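Local coordinates for protein glucose-1-phosphate thymidylyltransferase (Bacillus anthracis, PDB 4ECM) that probably catalyses the joining of glucose 1-phosphate and dTTP into dTDP-glucose with release of pyrophosphate, the opening step of dTDP-L-rhamnose biosynthesis, at residues Glu144-Gln149 against Ile195-Ser200; Phe203-Glu208 against Asn223-Lys228. One frame throughout, in Å; residues are numbered along the deposited sequence.

Contact 1: residues Glu144-Gln149 against Ile195-Ser200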
loop_
_atom_site.group_PDB
_atom_site.type_symbol
_atom_site.label_atom_id
_atom_site.label_comp_id
_atom_site.label_asym_id
_atom_site.label_seq_id
_atom_site.Cartn_x
_atom_site.Cartn_y
_atom_site.Cartn_z
ATOM N N GLU A 144 20.073 32.346 9.113
ATOM C CA GLU A 144 20.954 33.460 8.740
ATOM C C GLU A 144 22.067 33.684 9.750
ATOM O O GLU A 144 23.212 33.933 9.359
ATOM C CB GLU A 144 20.155 34.753 8.568
ATOM C CG GLU A 144 19.252 34.735 7.360
ATOM C CD GLU A 144 18.337 35.952 7.279
ATOM O OE1 GLU A 144 18.199 36.682 8.291
ATOM O OE2 GLU A 144 17.753 36.157 6.194
ATOM N N GLU A 145 21.740 33.631 11.040
ATOM C CA GLU A 145 22.766 33.762 12.073
ATOM C C GLU A 145 23.747 32.628 11.988
ATOM O O GLU A 145 24.952 32.842 12.082
ATOM C CB GLU A 145 22.206 33.744 13.488
ATOM C CG GLU A 145 21.761 35.060 14.030
ATOM C CD GLU A 145 21.388 34.980 15.520
ATOM O OE1 GLU A 145 21.956 34.146 16.267
ATOM O OE2 GLU A 145 20.530 35.778 15.936
ATOM N N PHE A 146 23.228 31.413 11.864
ATOM C CA PHE A 146 24.087 30.252 11.772
ATOM C C PHE A 146 25.032 30.333 10.551
ATOM O O PHE A 146 26.193 29.969 10.665
ATOM C CB PHE A 146 23.264 28.981 11.754
ATOM C CG PHE A 146 24.086 27.728 11.805
ATOM C CD1 PHE A 146 24.910 27.478 12.882
ATOM C CD2 PHE A 146 23.991 26.775 10.805
ATOM C CE1 PHE A 146 25.670 26.323 12.941
ATOM C CE2 PHE A 146 24.737 25.607 10.861
ATOM C CZ PHE A 146 25.578 25.380 11.935
ATOM N N THR A 147 24.528 30.835 9.422
ATOM C CA THR A 147 25.331 30.978 8.203
ATOM C C THR A 147 26.491 31.951 8.433
ATOM O O THR A 147 27.506 31.886 7.749
ATOM C CB THR A 147 24.462 31.421 7.000
ATOM O OG1 THR A 147 23.505 30.393 6.693
ATOM C CG2 THR A 147 25.321 31.676 5.773
ATOM N N ASN A 148 26.333 32.838 9.414
ATOM C CA ASN A 148 27.372 33.783 9.802
ATOM C C ASN A 148 28.239 33.260 10.943
ATOM O O ASN A 148 29.112 33.969 11.416
ATOM C CB ASN A 148 26.765 35.122 10.204
ATOM C CG ASN A 148 26.414 35.958 9.015
ATOM O OD1 ASN A 148 27.255 36.202 8.153
ATOM N ND2 ASN A 148 25.176 36.415 8.955
ATOM N N GLN A 149 28.012 32.015 11.362
ATOM C CA GLN A 149 28.761 31.423 12.463
ATOM C C GLN A 149 29.909 30.619 11.859
ATOM O O GLN A 149 29.677 29.761 11.018
ATOM C CB GLN A 149 27.821 30.555 13.303
ATOM C CG GLN A 149 28.442 29.900 14.515
ATOM C CD GLN A 149 27.418 29.095 15.290
ATOM O OE1 GLN A 149 26.310 29.564 15.521
ATOM N NE2 GLN A 149 27.789 27.886 15.707
ATOM N N ILE A 195 14.784 21.188 16.532
ATOM C CA ILE A 195 15.203 21.921 15.346
ATOM C C ILE A 195 16.666 22.183 15.581
ATOM O O ILE A 195 17.016 22.952 16.474
ATOM C CB ILE A 195 14.487 23.261 15.141
ATOM C CG1 ILE A 195 12.963 23.091 15.081
ATOM C CG2 ILE A 195 14.975 23.912 13.829
ATOM C CD1 ILE A 195 12.303 22.808 16.394
ATOM N N TYR A 196 17.515 21.517 14.807
ATOM C CA TYR A 196 18.955 21.582 14.986
ATOM C C TYR A 196 19.670 22.115 13.742
ATOM O O TYR A 196 19.325 21.764 12.609
ATOM C CB TYR A 196 19.484 20.172 15.291
ATOM C CG TYR A 196 18.716 19.468 16.383
ATOM C CD1 TYR A 196 18.877 19.822 17.714
ATOM C CD2 TYR A 196 17.832 18.449 16.088
ATOM C CE1 TYR A 196 18.162 19.187 18.714
ATOM C CE2 TYR A 196 17.120 17.801 17.089
ATOM C CZ TYR A 196 17.287 18.174 18.391
ATOM O OH TYR A 196 16.566 17.537 19.376
ATOM N N LEU A 197 20.663 22.972 13.957
ATOM C CA LEU A 197 21.448 23.487 12.860
ATOM C C LEU A 197 22.866 22.997 13.096
ATOM O O LEU A 197 23.449 23.288 14.147
ATOM C CB LEU A 197 21.359 25.012 12.745
ATOM C CG LEU A 197 19.943 25.592 12.536
ATOM C CD1 LEU A 197 19.199 25.738 13.874
ATOM C CD2 LEU A 197 19.973 26.926 11.852
ATOM N N TYR A 198 23.397 22.225 12.136
ATOM C CA TYR A 198 24.743 21.612 12.248
ATOM C C TYR A 198 25.657 21.830 11.042
ATOM O O TYR A 198 25.188 22.036 9.916
ATOM C CB TYR A 198 24.644 20.089 12.396
ATOM C CG TYR A 198 23.927 19.564 13.617
ATOM C CD1 TYR A 198 24.345 19.914 14.891
ATOM C CD2 TYR A 198 22.891 18.653 13.497
ATOM C CE1 TYR A 198 23.714 19.427 16.019
ATOM C CE2 TYR A 198 22.245 18.135 14.637
ATOM C CZ TYR A 198 22.666 18.537 15.896
ATOM O OH TYR A 198 22.057 18.057 17.036
ATOM N N ASP A 199 26.971 21.795 11.291
ATOM C CA ASP A 199 27.929 21.792 10.207
ATOM C C ASP A 199 28.203 20.309 9.922
ATOM O O ASP A 199 27.732 19.431 10.646
ATOM C CB ASP A 199 29.206 22.604 10.502
ATOM C CG ASP A 199 30.047 22.050 11.648
ATOM O OD1 ASP A 199 29.772 20.949 12.153
ATOM O OD2 ASP A 199 31.013 22.745 12.033
ATOM N N SER A 200 28.969 20.024 8.878
ATOM C CA SER A 200 29.197 18.638 8.464
ATOM C C SER A 200 30.031 17.795 9.439
ATOM O O SER A 200 30.157 16.591 9.242
ATOM C CB SER A 200 29.848 18.609 7.082
ATOM O OG SER A 200 31.133 19.196 7.141
#
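Phe146 lays one face of its ring over the beta-carbon of Leu197: Leu197 CB stands 3.9 Å from the centroid of the Phe146 ring, 18° off the normal, a CH-pi contact displaced toward the rim on the CD2 side. The closest pair, Phe146 CD2 and Leu197 CB, is 3.7 Å apart. Because CG of Phe146 lies anti to the backbone N (chi1 -174°), the ring reaches from the last full turn of helix 140-147 onto the end of strand 190-198. The two side chains lie antiparallel, so the leucine branch CD2 comes back to Phe146 CB at 3.9 Å.

The far end of the ring meets main chain. Phe146 CZ lies 3.7 Å from Tyr198 C, while the backbone N of Asp199 sits at the ring edge, near its plane. A flat phenyl suits this place, since it can cover leucine carbons with a face and still fit its rim against a peptide. The side chain of Tyr198 starts off away from the helix, toward helix 219-228, whereas Leu197, on the helix side of the sheet, also packs on Val127 of strand 125-130.

Polar groups gather around this apolar centre. Gln149 OE1 lies in the ring plane at the edge of Phe146 and bonds Thr233. Asp199, just past the strand, caps Lys201 N through OD1, which also bonds Tyr226 OH, while OD2 takes Gly152 N; three partners thus hold a buried carboxylate. With no hydrogen bond crossing between 144-149 and 195-200, helix and sheet are joined here by dispersion and burial of carbon surface, while the side-chain polar groups of Gln149 and Asp199 find partners outside the two segments.

Contact 2: residues Phe203-Glu208 against Asn223-Lys228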
loop_
_atom_site.group_PDB
_atom_site.type_symbol
_atom_site.label_atom_id
_atom_site.label_comp_id
_atom_site.label_asym_id
_atom_site.label_seq_id
_atom_site.Cartn_x
_atom_site.Cartn_y
_atom_site.Cartn_z
ATOM N N PHE A 203 28.708 14.282 11.526
ATOM C CA PHE A 203 28.772 12.888 11.073
ATOM C C PHE A 203 29.972 12.123 11.602
ATOM O O PHE A 203 29.842 10.945 11.962
ATOM C CB PHE A 203 28.681 12.796 9.539
ATOM C CG PHE A 203 27.447 13.439 8.991
ATOM C CD1 PHE A 203 26.197 12.905 9.269
ATOM C CD2 PHE A 203 27.526 14.589 8.233
ATOM C CE1 PHE A 203 25.043 13.518 8.800
ATOM C CE2 PHE A 203 26.381 15.196 7.754
ATOM C CZ PHE A 203 25.134 14.654 8.042
ATOM N N SER A 204 31.129 12.774 11.651
ATOM C CA SER A 204 32.328 12.133 12.187
ATOM C C SER A 204 32.127 11.797 13.673
ATOM O O SER A 204 32.625 10.782 14.159
ATOM C CB SER A 204 33.542 13.032 12.003
ATOM O OG SER A 204 33.319 14.258 12.671
ATOM N N TYR A 205 31.391 12.638 14.392
ATOM C CA TYR A 205 31.116 12.348 15.787
ATOM C C TYR A 205 30.028 11.281 15.950
ATOM O O TYR A 205 30.105 10.472 16.881
ATOM C CB TYR A 205 30.732 13.587 16.600
ATOM C CG TYR A 205 30.531 13.215 18.060
ATOM C CD1 TYR A 205 31.627 13.032 18.909
ATOM C CD2 TYR A 205 29.256 12.990 18.580
ATOM C CE1 TYR A 205 31.455 12.661 20.251
ATOM C CE2 TYR A 205 29.072 12.621 19.920
ATOM C CZ TYR A 205 30.175 12.460 20.748
ATOM O OH TYR A 205 30.001 12.098 22.072
ATOM N N ILE A 206 29.012 11.274 15.081
ATOM C CA ILE A 206 27.962 10.251 15.189
ATOM C C ILE A 206 28.582 8.852 15.150
ATOM O O ILE A 206 28.036 7.920 15.735
ATOM C CB ILE A 206 26.872 10.359 14.097
ATOM C CG1 ILE A 206 26.005 11.596 14.317
ATOM C CG2 ILE A 206 25.948 9.122 14.120
ATOM C CD1 ILE A 206 24.917 11.743 13.301
ATOM N N LYS A 207 29.737 8.722 14.494
ATOM C CA LYS A 207 30.443 7.444 14.393
ATOM C C LYS A 207 30.985 6.894 15.726
ATOM O O LYS A 207 31.272 5.696 15.822
ATOM C CB LYS A 207 31.554 7.545 13.350
ATOM C CG LYS A 207 30.986 7.717 11.956
ATOM C CD LYS A 207 32.027 8.105 10.936
ATOM C CE LYS A 207 31.366 8.352 9.587
ATOM N NZ LYS A 207 32.329 8.821 8.560
ATOM N N GLU A 208 31.118 7.747 16.739
ATOM C CA GLU A 208 31.614 7.302 18.046
ATOM C C GLU A 208 30.400 6.959 18.931
ATOM O O GLU A 208 30.121 7.606 19.942
ATOM C CB GLU A 208 32.533 8.364 18.659
ATOM C CG GLU A 208 33.514 8.994 17.633
ATOM C CD GLU A 208 34.212 7.971 16.729
ATOM O OE1 GLU A 208 34.530 6.860 17.198
ATOM O OE2 GLU A 208 34.448 8.292 15.545
ATOM N N ASN A 223 24.811 17.398 20.804
ATOM C CA ASN A 223 24.766 18.805 21.196
ATOM C C ASN A 223 25.811 19.120 22.280
ATOM O O ASN A 223 26.468 20.163 22.217
ATOM C CB ASN A 223 23.337 19.206 21.565
ATOM C CG ASN A 223 22.400 19.089 20.372
ATOM O OD1 ASN A 223 22.842 19.266 19.236
ATOM N ND2 ASN A 223 21.112 18.788 20.612
ATOM N N ASN A 224 25.999 18.208 23.231
ATOM C CA ASN A 224 27.020 18.398 24.269
ATOM C C ASN A 224 28.462 18.337 23.701
ATOM O O ASN A 224 29.351 19.024 24.199
ATOM C CB ASN A 224 26.839 17.398 25.430
ATOM C CG ASN A 224 25.747 17.822 26.424
ATOM O OD1 ASN A 224 25.589 19.005 26.703
ATOM N ND2 ASN A 224 25.029 16.847 26.990
ATOM N N TRP A 225 28.687 17.517 22.669
ATOM C CA TRP A 225 30.005 17.412 22.018
ATOM C C TRP A 225 30.364 18.766 21.424
ATOM O O TRP A 225 31.452 19.294 21.663
ATOM C CB TRP A 225 30.006 16.299 20.945
ATOM C CG TRP A 225 31.256 16.231 20.097
ATOM C CD1 TRP A 225 32.493 15.793 20.487
ATOM C CD2 TRP A 225 31.378 16.587 18.697
ATOM N NE1 TRP A 225 33.373 15.876 19.436
ATOM C CE2 TRP A 225 32.722 16.356 18.326
ATOM C CE3 TRP A 225 30.481 17.086 17.727
ATOM C CZ2 TRP A 225 33.200 16.601 17.017
ATOM C CZ3 TRP A 225 30.955 17.332 16.436
ATOM C CH2 TRP A 225 32.311 17.097 16.099
ATOM N N TYR A 226 29.443 19.346 20.661
ATOM C CA TYR A 226 29.669 20.688 20.115
ATOM C C TYR A 226 29.859 21.726 21.225
ATOM O O TYR A 226 30.670 22.638 21.091
ATOM C CB TYR A 226 28.507 21.137 19.258
ATOM C CG TYR A 226 28.471 20.641 17.829
ATOM C CD1 TYR A 226 29.283 21.219 16.854
ATOM C CD2 TYR A 226 27.559 19.678 17.430
ATOM C CE1 TYR A 226 29.213 20.819 15.528
ATOM C CE2 TYR A 226 27.475 19.268 16.099
ATOM C CZ TYR A 226 28.302 19.842 15.154
ATOM O OH TYR A 226 28.209 19.450 13.831
ATOM N N LEU A 227 29.086 21.579 22.308
ATOM C CA LEU A 227 29.154 22.489 23.452
ATOM C C LEU A 227 30.546 22.465 24.101
ATOM O O LEU A 227 31.148 23.514 24.290
ATOM C CB LEU A 227 28.068 22.154 24.479
ATOM C CG LEU A 227 28.033 23.005 25.752
ATOM C CD1 LEU A 227 27.912 24.498 25.415
ATOM C CD2 LEU A 227 26.885 22.544 26.643
ATOM N N LYS A 228 31.048 21.277 24.425
ATOM C CA LYS A 228 32.391 21.136 25.004
ATOM C C LYS A 228 33.461 21.682 24.079
ATOM O O LYS A 228 34.514 22.093 24.536
ATOM C CB LYS A 228 32.729 19.682 25.313
ATOM C CG LYS A 228 31.929 19.076 26.450
ATOM C CD LYS A 228 32.516 17.724 26.836
ATOM C CE LYS A 228 31.788 17.108 28.026
ATOM N NZ LYS A 228 32.512 15.891 28.536
#
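An offset aromatic stack at the protein surface joins two helices that follow strand 190-198, the short helix 202-206 and the longer helix 219-228. Tyr205 and the five-membered ring of Trp225 have centroids 3.8 Å apart and planes inclined by 17°. Their closest atoms, Tyr205 CD1 and Trp225 CD1, are only 3.3 Å apart.

The overlap is head to tail, so each beta-carbon lies over the partner's ring. Tyr205 CB is 3.5 Å from the centroid of the Trp225 six-membered ring, almost on its normal, and Trp225 CB is 3.8 Å from the centroid of the Tyr205 ring. Both residues hold CG anti to the backbone N (chi1 -177° and 172°), which sends the rings outward into the gap between the helices. Broad aromatic faces can bridge backbones whose nearest CA atoms, those of Tyr205 and Trp225, are 8.1 Å apart.

Beyond the pair, Arg229 makes a cation-pi contact with Trp225, and Lys201 also touches the indole. The arrangement is a reciprocal CH-pi and stacking pair between two consecutive helices of the nucleotidyltransferase fold, the second of which packs on its mixed sheet.

Contact 1 is buried and fixes helix 140-147 to the end of strand 190-198; contact 2 lies at the surface and joins two helices that come later in the chain. Their centres are 15 Å apart, yet they touch: Tyr198 and Asp199 of contact 1 both meet helix 219-228, Tyr198 OH probably bonding Asn223 OD1 at 2.6 Å and Tyr198 CD1 packing on Tyr226 CE2 at 3.4 Å. Helix 219-228 is therefore tied both to the strand end and to helix 202-206. An aromatic ring serves each contact differently. In the core it meets an aliphatic carbon and a peptide; at the surface it meets a second ring, whose indole also has Arg229 against it.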